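Local coordinates for mandelate racemase/muconate lactonizing enzyme-like protein (Roseovarius sp. TM1035, PDB 3RCY) that belongs to the mandelate racemase/muconate lactonizing enzymes of the enolase superfamily, binds magnesium, and is probably an isomerase or lyase acting on carboxylate substrates, at residues A[27-41]-A[97-109]. Sequence-based numbering, arbitrary orientation.
Sequences VKLTTDDGITGWGEC and GLEIACWDILGKA
Trp38 and Asp104 run alongside each other in the same direction, with indole and carboxylate planes 50° apart. One face of the indole is covered by Lys28 CB, near the border of the ring, while Asp104 OD2 sits at the edge, 4.2 Å from Trp38 CD1. That same oxygen accepts the backbone N-H of Trp38 through its anti lone pair (Trp38 N to Asp104 OD2 2.8 Å, 157° at the hydrogen). With CG anti to the backbone N (chi1 -163°), Asp104 sends its carboxylate off the helix to the strand, and Leu366 N holds OD1.

Behind this bond, strand 36-41 runs against the helix segment 97-109, axes 5.6 Å apart at closest approach. Glycines make this possible: a CB on Gly37 or Gly39 would collide with Ala101 O or Gly97 O, respectively, and the bare Gly39 CA instead donates a CA-H...O contact to Gly97 O at 3.2 Å. Deeper in, Leu29 rests its CG and CD1 on Ala101 CB (3.7 Å from Leu29 CG); the Leu29 and Leu98 side chains cross at roughly a right angle, touching through their CD2 methyls. Ile105 CG2 touches Thr31 CG2 tip to tip at 3.6 Å; Phe59 and Met63 of helix 48-63 extend this apolar layer.

Toward the end of the helix, extended Lys108 slides past Ile35 CG2 and places NZ 2.8 Å from Thr36 O, above the carbonyl plane. Replacing Lys108 by an alanine would probably leave Thr36 O without this donor and Ile35 CG2 with CB alone of that side chain against it.

The helix thus packs on the antiparallel sheet of the N-terminal capping domain characteristic of this superfamily. The chemistry implies an apolar, glycine-fitted interface pinned by two polar bonds at its strand 36-41 side; a long salt bridge, 3.9 Å from Lys108 NZ to Asp104 OD2, may partly offset that carboxylate's buried charge.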
loop_
_atom_site.group_PDB
_atom_site.type_symbol
_atom_site.label_atom_id
_atom_site.label_comp_id
_atom_site.label_asym_id
_atom_site.label_seq_id
_atom_site.Cartn_x
_atom_site.Cartn_y
_atom_site.Cartn_z
ATOM N N VAL A 27 -4.959 -39.529 -23.772
ATOM C CA VAL A 27 -4.106 -40.530 -23.128
ATOM C C VAL A 27 -4.969 -41.624 -22.505
ATOM O O VAL A 27 -6.014 -41.350 -21.915
ATOM C CB VAL A 27 -3.131 -39.909 -22.079
ATOM C CG1 VAL A 27 -2.153 -38.963 -22.759
ATOM C CG2 VAL A 27 -3.896 -39.178 -20.945
ATOM N N LYS A 28 -4.530 -42.864 -22.655
ATOM C CA LYS A 28 -5.234 -43.996 -22.092
ATOM C C LYS A 28 -4.244 -44.719 -21.186
ATOM O O LYS A 28 -3.183 -45.158 -21.637
ATOM C CB LYS A 28 -5.733 -44.906 -23.223
ATOM C CG LYS A 28 -6.384 -46.224 -22.798
ATOM C CD LYS A 28 -6.328 -47.207 -23.983
ATOM C CE LYS A 28 -6.960 -48.549 -23.690
ATOM N NZ LYS A 28 -7.024 -49.347 -24.960
ATOM N N LEU A 29 -4.581 -44.806 -19.905
ATOM C CA LEU A 29 -3.754 -45.509 -18.938
ATOM C C LEU A 29 -4.408 -46.825 -18.555
ATOM O O LEU A 29 -5.632 -46.919 -18.476
ATOM C CB LEU A 29 -3.523 -44.660 -17.680
ATOM C CG LEU A 29 -2.756 -43.344 -17.830
ATOM C CD1 LEU A 29 -2.543 -42.695 -16.470
ATOM C CD2 LEU A 29 -1.424 -43.568 -18.523
ATOM N N THR A 30 -3.582 -47.837 -18.323
ATOM C CA THR A 30 -4.062 -49.129 -17.862
ATOM C C THR A 30 -3.275 -49.525 -16.619
ATOM O O THR A 30 -2.044 -49.377 -16.583
ATOM C CB THR A 30 -3.907 -50.224 -18.949
ATOM O OG1 THR A 30 -4.444 -49.751 -20.192
ATOM C CG2 THR A 30 -4.633 -51.518 -18.540
ATOM N N THR A 31 -3.990 -50.013 -15.606
ATOM C CA THR A 31 -3.360 -50.499 -14.381
ATOM C C THR A 31 -2.891 -51.940 -14.560
ATOM O O THR A 31 -3.242 -52.600 -15.539
ATOM C CB THR A 31 -4.324 -50.468 -13.168
ATOM O OG1 THR A 31 -5.374 -51.428 -13.363
ATOM C CG2 THR A 31 -4.915 -49.070 -12.971
ATOM N N ASP A 32 -2.117 -52.433 -13.597
ATOM C CA ASP A 32 -1.682 -53.829 -13.622
ATOM C C ASP A 32 -2.831 -54.840 -13.451
ATOM O O ASP A 32 -2.664 -56.012 -13.781
ATOM C CB ASP A 32 -0.532 -54.093 -12.633
ATOM C CG ASP A 32 -0.838 -53.627 -11.209
ATOM O OD1 ASP A 32 -1.968 -53.177 -10.912
ATOM O OD2 ASP A 32 0.085 -53.712 -10.373
ATOM N N ASP A 33 -3.988 -54.395 -12.956
ATOM C CA ASP A 33 -5.161 -55.283 -12.893
ATOM C C ASP A 33 -6.194 -55.041 -14.013
ATOM O O ASP A 33 -7.337 -55.496 -13.921
ATOM C CB ASP A 33 -5.807 -55.294 -11.493
ATOM C CG ASP A 33 -6.533 -53.996 -11.144
ATOM O OD1 ASP A 33 -6.205 -52.922 -11.694
ATOM O OD2 ASP A 33 -7.439 -54.054 -10.286
ATOM N N GLY A 34 -5.783 -54.319 -15.056
ATOM C CA GLY A 34 -6.606 -54.160 -16.258
ATOM C C GLY A 34 -7.604 -53.010 -16.311
ATOM O O GLY A 34 -8.298 -52.851 -17.315
ATOM N N ILE A 35 -7.680 -52.194 -15.259
ATOM C CA ILE A 35 -8.587 -51.038 -15.284
ATOM C C ILE A 35 -8.033 -49.963 -16.220
ATOM O O ILE A 35 -6.843 -49.656 -16.195
ATOM C CB ILE A 35 -8.867 -50.456 -13.869
ATOM C CG1 ILE A 35 -9.432 -51.542 -12.938
ATOM C CG2 ILE A 35 -9.838 -49.267 -13.949
ATOM C CD1 ILE A 35 -9.568 -51.124 -11.476
ATOM N N THR A 36 -8.895 -49.398 -17.054
ATOM C CA THR A 36 -8.455 -48.376 -17.998
ATOM C C THR A 36 -9.052 -47.019 -17.649
ATOM O O THR A 36 -10.192 -46.934 -17.191
ATOM C CB THR A 36 -8.813 -48.741 -19.459
ATOM O OG1 THR A 36 -10.235 -48.886 -19.578
ATOM C CG2 THR A 36 -8.131 -50.037 -19.883
ATOM N N GLY A 37 -8.262 -45.969 -17.860
ATOM C CA GLY A 37 -8.701 -44.599 -17.649
ATOM C C GLY A 37 -8.290 -43.721 -18.811
ATOM O O GLY A 37 -7.227 -43.925 -19.413
ATOM N N TRP A 38 -9.136 -42.748 -19.128
ATOM C CA TRP A 38 -8.882 -41.825 -20.224
ATOM C C TRP A 38 -8.702 -40.400 -19.723
ATOM O O TRP A 38 -9.390 -39.958 -18.799
ATOM C CB TRP A 38 -10.014 -41.872 -21.249
ATOM C CG TRP A 38 -10.031 -43.125 -22.088
ATOM C CD1 TRP A 38 -10.622 -44.318 -21.775
ATOM C CD2 TRP A 38 -9.440 -43.299 -23.386
ATOM N NE1 TRP A 38 -10.431 -45.227 -22.795
ATOM C CE2 TRP A 38 -9.710 -44.628 -23.795
ATOM C CE3 TRP A 38 -8.702 -42.465 -24.239
ATOM C CZ2 TRP A 38 -9.279 -45.139 -25.025
ATOM C CZ3 TRP A 38 -8.272 -42.977 -25.468
ATOM C CH2 TRP A 38 -8.561 -44.305 -25.844
ATOM N N GLY A 39 -7.767 -39.695 -20.349
ATOM C CA GLY A 39 -7.468 -38.313 -20.022
ATOM C C GLY A 39 -7.203 -37.543 -21.294
ATOM O O GLY A 39 -7.185 -38.118 -22.394
ATOM N N GLU A 40 -7.002 -36.238 -21.157
ATOM C CA GLU A 40 -6.745 -35.393 -22.316
ATOM C C GLU A 40 -5.742 -34.300 -21.957
ATOM O O GLU A 40 -5.905 -33.615 -20.945
ATOM C CB GLU A 40 -8.058 -34.801 -22.842
ATOM C CG GLU A 40 -7.881 -33.877 -24.040
ATOM C CD GLU A 40 -9.174 -33.599 -24.790
ATOM O OE1 GLU A 40 -10.248 -34.136 -24.417
ATOM O OE2 GLU A 40 -9.097 -32.820 -25.768
ATOM N N CYS A 41 -4.684 -34.178 -22.757
ATOM C CA CYS A 41 -3.673 -33.142 -22.537
ATOM C C CYS A 41 -3.975 -31.903 -23.366
ATOM O O CYS A 41 -4.430 -32.001 -24.505
ATOM C CB CYS A 41 -2.271 -33.653 -22.882
ATOM S SG CYS A 41 -1.748 -35.072 -21.905
ATOM N N GLY A 97 -3.270 -34.410 -18.340
ATOM C CA GLY A 97 -3.994 -35.446 -19.060
ATOM C C GLY A 97 -3.864 -36.801 -18.392
ATOM O O GLY A 97 -4.842 -37.535 -18.282
ATOM N N LEU A 98 -2.656 -37.114 -17.934
ATOM C CA LEU A 98 -2.382 -38.377 -17.244
ATOM C C LEU A 98 -3.112 -38.434 -15.891
ATOM O O LEU A 98 -3.616 -39.489 -15.491
ATOM C CB LEU A 98 -0.873 -38.556 -17.060
ATOM C CG LEU A 98 -0.039 -38.585 -18.357
ATOM C CD1 LEU A 98 1.450 -38.356 -18.084
ATOM C CD2 LEU A 98 -0.252 -39.889 -19.121
ATOM N N GLU A 99 -3.173 -37.291 -15.206
ATOM C CA GLU A 99 -3.872 -37.183 -13.914
ATOM C C GLU A 99 -5.383 -37.401 -14.075
ATOM O O GLU A 99 -6.023 -38.059 -13.244
ATOM C CB GLU A 99 -3.565 -35.825 -13.250
ATOM C CG GLU A 99 -4.053 -35.680 -11.805
ATOM C CD GLU A 99 -5.384 -34.937 -11.651
ATOM O OE1 GLU A 99 -6.162 -34.848 -12.634
ATOM O OE2 GLU A 99 -5.674 -34.460 -10.511
ATOM N N ILE A 100 -5.950 -36.857 -15.150
ATOM C CA ILE A 100 -7.371 -37.066 -15.450
ATOM C C ILE A 100 -7.667 -38.559 -15.675
ATOM O O ILE A 100 -8.680 -39.075 -15.186
ATOM C CB ILE A 100 -7.843 -36.204 -16.654
ATOM C CG1 ILE A 100 -7.851 -34.715 -16.268
ATOM C CG2 ILE A 100 -9.244 -36.635 -17.123
ATOM C CD1 ILE A 100 -7.828 -33.740 -17.468
ATOM N N ALA A 101 -6.775 -39.250 -16.395
ATOM C CA ALA A 101 -6.887 -40.704 -16.581
ATOM C C ALA A 101 -6.814 -41.459 -15.249
ATOM O O ALA A 101 -7.492 -42.474 -15.073
ATOM C CB ALA A 101 -5.808 -41.211 -17.550
ATOM N N CYS A 102 -5.992 -40.970 -14.316
ATOM C CA CYS A 102 -5.912 -41.558 -12.970
ATOM C C CYS A 102 -7.251 -41.465 -12.245
ATOM O O CYS A 102 -7.676 -42.432 -11.588
ATOM C CB CYS A 102 -4.810 -40.907 -12.126
ATOM S SG CYS A 102 -3.119 -41.247 -12.684
ATOM N N TRP A 103 -7.919 -40.315 -12.371
ATOM C CA TRP A 103 -9.248 -40.140 -11.776
ATOM C C TRP A 103 -10.285 -41.059 -12.408
ATOM O O TRP A 103 -11.123 -41.620 -11.707
ATOM C CB TRP A 103 -9.700 -38.678 -11.821
ATOM C CG TRP A 103 -8.991 -37.871 -10.785
ATOM C CD1 TRP A 103 -7.956 -37.009 -10.983
ATOM C CD2 TRP A 103 -9.228 -37.905 -9.374
ATOM N NE1 TRP A 103 -7.545 -36.480 -9.778
ATOM C CE2 TRP A 103 -8.316 -37.010 -8.777
ATOM C CE3 TRP A 103 -10.142 -38.590 -8.557
ATOM C CZ2 TRP A 103 -8.281 -36.786 -7.398
ATOM C CZ3 TRP A 103 -10.116 -38.359 -7.183
ATOM C CH2 TRP A 103 -9.185 -37.470 -6.620
ATOM N N ASP A 104 -10.222 -41.215 -13.727
ATOM C CA ASP A 104 -11.094 -42.159 -14.417
ATOM C C ASP A 104 -10.885 -43.570 -13.833
ATOM O O ASP A 104 -11.856 -44.244 -13.472
ATOM C CB ASP A 104 -10.823 -42.120 -15.928
ATOM C CG ASP A 104 -11.941 -42.756 -16.757
ATOM O OD1 ASP A 104 -13.075 -42.902 -16.253
ATOM O OD2 ASP A 104 -11.677 -43.103 -17.934
ATOM N N ILE A 105 -9.621 -43.988 -13.716
ATOM C CA ILE A 105 -9.251 -45.250 -13.059
ATOM C C ILE A 105 -9.756 -45.345 -11.600
ATOM O O ILE A 105 -10.330 -46.355 -11.211
ATOM C CB ILE A 105 -7.716 -45.496 -13.114
ATOM C CG1 ILE A 105 -7.306 -45.998 -14.508
ATOM C CG2 ILE A 105 -7.277 -46.512 -12.045
ATOM C CD1 ILE A 105 -5.849 -45.762 -14.847
ATOM N N LEU A 106 -9.537 -44.290 -10.814
ATOM C CA LEU A 106 -9.934 -44.278 -9.405
ATOM C C LEU A 106 -11.441 -44.448 -9.245
ATOM O O LEU A 106 -11.887 -45.265 -8.438
ATOM C CB LEU A 106 -9.436 -43.009 -8.692
ATOM C CG LEU A 106 -7.917 -42.953 -8.459
ATOM C CD1 LEU A 106 -7.443 -41.531 -8.143
ATOM C CD2 LEU A 106 -7.470 -43.937 -7.361
ATOM N N GLY A 107 -12.221 -43.710 -10.032
ATOM C CA GLY A 107 -13.678 -43.872 -10.001
ATOM C C GLY A 107 -14.126 -45.294 -10.324
ATOM O O GLY A 107 -15.015 -45.848 -9.658
ATOM N N LYS A 108 -13.513 -45.889 -11.343
ATOM C CA LYS A 108 -13.812 -47.280 -11.703
ATOM C C LYS A 108 -13.452 -48.249 -10.578
ATOM O O LYS A 108 -14.240 -49.139 -10.251
ATOM C CB LYS A 108 -13.133 -47.684 -13.027
ATOM C CG LYS A 108 -13.673 -46.919 -14.229
ATOM C CD LYS A 108 -13.066 -47.372 -15.545
ATOM C CE LYS A 108 -13.489 -46.431 -16.669
ATOM N NZ LYS A 108 -12.838 -46.787 -17.976
ATOM N N ALA A 109 -12.271 -48.066 -9.986
ATOM C CA ALA A 109 -11.828 -48.915 -8.879
ATOM C C ALA A 109 -12.722 -48.776 -7.639
ATOM O O ALA A 109 -12.978 -49.755 -6.933
ATOM C CB ALA A 109 -10.369 -48.626 -8.531
#